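Side-chain contact in endo-1,4-b-d-mannanase (Trichoderma reesei, PDB 1QNR), which probably hydrolyses internal beta-1,4-mannosidic linkages of mannans, as an endo-acting glycoside hydrolase of family 5: residues A[149-152]-A[153-157]. Residues are numbered along the deposited sequence; the frame is centred on the assembly and turned at random.
Sequences QAVV and SRYAN. With NAG (2-acetamido-2-deoxy-beta-D-glucopyranose), chain G.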
ATOM      1  N   GLN A 149     -16.432  -3.879   4.056  1.00 10.47           N
ATOM      2  CA  GLN A 149     -16.871  -4.950   5.003  1.00 10.28           C
ATOM      3  C   GLN A 149     -16.608  -6.351   4.479  1.00 10.29           C
ATOM      4  O   GLN A 149     -16.257  -7.253   5.327  1.00 11.93           O
ATOM      5  CB  GLN A 149     -18.380  -4.709   5.333  1.00 13.03           C
ATOM      6  CG  GLN A 149     -18.880  -5.635   6.448  1.00 13.98           C
ATOM      7  CD  GLN A 149     -19.295  -7.032   6.122  1.00 17.82           C
ATOM      8  OE1 GLN A 149     -19.625  -7.433   4.992  1.00 20.65           O
ATOM      9  NE2 GLN A 149     -19.344  -7.920   7.137  1.00 20.56           N
ATOM     10  N   ALA A 150     -16.827  -6.564   3.193  1.00  9.32           N
ATOM     11  CA  ALA A 150     -16.613  -7.942   2.652  1.00 11.81           C
ATOM     12  C   ALA A 150     -15.159  -8.359   2.746  1.00 12.65           C
ATOM     13  O   ALA A 150     -14.911  -9.565   2.962  1.00 14.87           O
ATOM     14  CB  ALA A 150     -17.087  -7.967   1.197  1.00 12.22           C
ATOM     15  N   VAL A 151     -14.190  -7.414   2.608  1.00 10.54           N
ATOM     16  CA  VAL A 151     -12.788  -7.839   2.723  1.00  9.73           C
ATOM     17  C   VAL A 151     -12.348  -7.944   4.162  1.00  8.98           C
ATOM     18  O   VAL A 151     -11.826  -9.005   4.620  1.00 10.37           O
ATOM     19  CB  VAL A 151     -11.877  -6.815   1.980  1.00  8.87           C
ATOM     20  CG1 VAL A 151     -10.361  -7.130   2.205  1.00  9.97           C
ATOM     21  CG2 VAL A 151     -12.181  -6.845   0.450  1.00 10.71           C
ATOM     22  N   VAL A 152     -12.650  -6.928   4.994  1.00  9.27           N
ATOM     23  CA  VAL A 152     -12.226  -6.910   6.399  1.00  9.02           C
ATOM     24  C   VAL A 152     -12.802  -8.107   7.155  1.00 11.31           C
ATOM     25  O   VAL A 152     -12.062  -8.748   7.955  1.00 11.24           O
ATOM     26  CB  VAL A 152     -12.561  -5.609   7.135  1.00  9.55           C
ATOM     27  CG1 VAL A 152     -12.285  -5.723   8.626  1.00 10.16           C
ATOM     28  CG2 VAL A 152     -11.771  -4.427   6.550  1.00 10.24           C
ATOM     29  N   SER A 153     -14.110  -8.435   6.918  1.00 11.45           N
ATOM     30  CA  SER A 153     -14.681  -9.539   7.714  1.00 11.30           C
ATOM     31  C   SER A 153     -14.037 -10.860   7.379  1.00 12.37           C
ATOM     32  O   SER A 153     -14.129 -11.776   8.289  1.00 14.61           O
ATOM     33  CB  SER A 153     -16.192  -9.577   7.515  1.00 15.10           C
ATOM     34  OG  SER A 153     -16.509  -9.867   6.176  1.00 15.68           O
ATOM     35  N   ARG A 154     -13.384 -11.052   6.234  1.00 11.71           N
ATOM     36  CA  ARG A 154     -12.732 -12.332   5.973  1.00 12.03           C
ATOM     37  C   ARG A 154     -11.515 -12.568   6.824  1.00 11.42           C
ATOM     38  O   ARG A 154     -11.144 -13.757   7.120  1.00 14.27           O
ATOM     39  CB  ARG A 154     -12.265 -12.461   4.464  1.00 14.81           C
ATOM     40  CG  ARG A 154     -13.477 -12.507   3.560  1.00 14.72           C
ATOM     41  CD  ARG A 154     -13.096 -12.556   2.063  1.00 12.99           C
ATOM     42  NE  ARG A 154     -12.985 -13.944   1.527  1.00 12.04           N
ATOM     43  CZ  ARG A 154     -14.038 -14.671   1.174  1.00 13.23           C
ATOM     44  NH1 ARG A 154     -15.293 -14.165   1.250  1.00 14.19           N
ATOM     45  NH2 ARG A 154     -13.897 -15.926   0.731  1.00 13.82           N
ATOM     46  N   TYR A 155     -10.732 -11.488   7.130  1.00  9.88           N
ATOM     47  CA  TYR A 155      -9.391 -11.672   7.709  1.00  9.60           C
ATOM     48  C   TYR A 155      -9.257 -10.926   9.033  1.00  8.18           C
ATOM     49  O   TYR A 155      -8.139 -10.767   9.554  1.00  8.90           O
ATOM     50  CB  TYR A 155      -8.290 -11.183   6.739  1.00 10.88           C
ATOM     51  CG  TYR A 155      -8.542 -11.608   5.287  1.00  9.94           C
ATOM     52  CD1 TYR A 155      -8.608 -12.953   4.951  1.00  9.18           C
ATOM     53  CD2 TYR A 155      -8.647 -10.661   4.268  1.00 11.12           C
ATOM     54  CE1 TYR A 155      -8.896 -13.380   3.640  1.00 10.17           C
ATOM     55  CE2 TYR A 155      -8.910 -11.095   2.963  1.00 12.30           C
ATOM     56  CZ  TYR A 155      -8.994 -12.418   2.644  1.00 11.59           C
ATOM     57  OH  TYR A 155      -9.228 -12.767   1.317  1.00 12.33           O
ATOM     58  N   ALA A 156     -10.379 -10.421   9.618  1.00  8.83           N
ATOM     59  CA  ALA A 156     -10.318  -9.597  10.844  1.00  7.26           C
ATOM     60  C   ALA A 156      -9.588 -10.260  11.995  1.00  8.43           C
ATOM     61  O   ALA A 156      -8.968  -9.553  12.840  1.00  8.54           O
ATOM     62  CB  ALA A 156     -11.737  -9.149  11.311  1.00 10.44           C
ATOM     63  N   ASN A 157      -9.578 -11.626  12.110  1.00  8.96           N
ATOM     64  CA  ASN A 157      -8.908 -12.281  13.204  1.00  8.25           C
ATOM     65  C   ASN A 157      -7.626 -13.027  12.812  1.00  8.20           C
ATOM     66  O   ASN A 157      -7.015 -13.786  13.620  1.00  8.68           O
ATOM     67  CB  ASN A 157      -9.843 -13.285  13.922  1.00  8.10           C
ATOM     68  CG  ASN A 157     -11.086 -12.592  14.412  1.00  8.84           C
ATOM     69  OD1 ASN A 157     -12.085 -12.225  13.741  1.00  9.41           O
ATOM     70  ND2 ASN A 157     -11.093 -12.333  15.752  1.00  8.83           N
TER
HETATM   71  C1  NAG G 431     -12.250 -11.566  16.571  1.00  9.86           C
HETATM   72  C2  NAG G 431     -12.548 -12.289  17.876  1.00  9.21           C
HETATM   73  C3  NAG G 431     -13.598 -11.408  18.555  1.00  9.75           C
HETATM   74  C4  NAG G 431     -13.087  -9.959  18.726  1.00  8.84           C
HETATM   75  C5  NAG G 431     -12.704  -9.353  17.345  1.00 10.07           C
HETATM   76  C6  NAG G 431     -12.091  -7.961  17.466  1.00 10.79           C
HETATM   77  C7  NAG G 431     -12.709 -14.729  18.146  1.00 14.21           C
HETATM   78  C8  NAG G 431     -13.505 -15.947  17.807  1.00 14.49           C
HETATM   79  N2  NAG G 431     -13.126 -13.608  17.482  1.00 11.71           N
HETATM   80  O3  NAG G 431     -13.846 -11.980  19.858  1.00 12.66           O
HETATM   81  O4  NAG G 431     -14.183  -9.140  19.271  1.00 12.06           O
HETATM   82  O5  NAG G 431     -11.711 -10.232  16.784  1.00  9.55           O
HETATM   83  O6  NAG G 431     -11.991  -7.381  16.110  1.00 12.24           O
HETATM   84  O7  NAG G 431     -11.847 -14.669  18.969  1.00 14.78           O
HETATM   85  O   HOH W   1     -16.550 -11.799   2.448  1.00 16.89           O
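The last turn of helix 138-155, on the outside of the TIM barrel, closes around the carbonyl of Gln-149, which Ser-153 grips twice. Ser-153 N donates to Gln-149 O over 2.9 Å, and Ser-153 OG, set between its backbone N and carbonyl carbon (chi1 64°), reaches back one turn and donates to the same Gln-149 O at 2.8 Å. The Gln-149 side chain bends at chi2 (-82°) and lays its amide alongside the serine, NE2 lying 3.6 Å from both CB and OG of Ser-153. With an alanine here, the amide beside the serine would be lost and helix 178-194 would probably be left without the side chain that packs on Tyr-190 and Leu-194. Further on the turn tightens toward a 3-10 form, with bonds from residue i+3 to i: Arg-154 N bonds to Val-151 O at 3.0 Å and Tyr-155 N to Val-152 O at 3.2 Å. Water bridges Ala-150 O to the edge of the Arg-154 guanidinium, accepting from NH1 at 2.9 Å, while NE forms a salt bridge with Asp-93, whose OD1 also takes a hydrogen bond from Tyr-155 OH. Arg-154 CB sits 3.5 Å above the centre of the tyrosine ring. Beyond the helix, Asn-157 carries an N-linked NAG on ND2. Val-151, Val-152 and Tyr-155 pack on Trp-164 of strand 161-165, with helix 90-102 meeting the tyrosine and helix 178-194 meeting Gln-149 and Val-152.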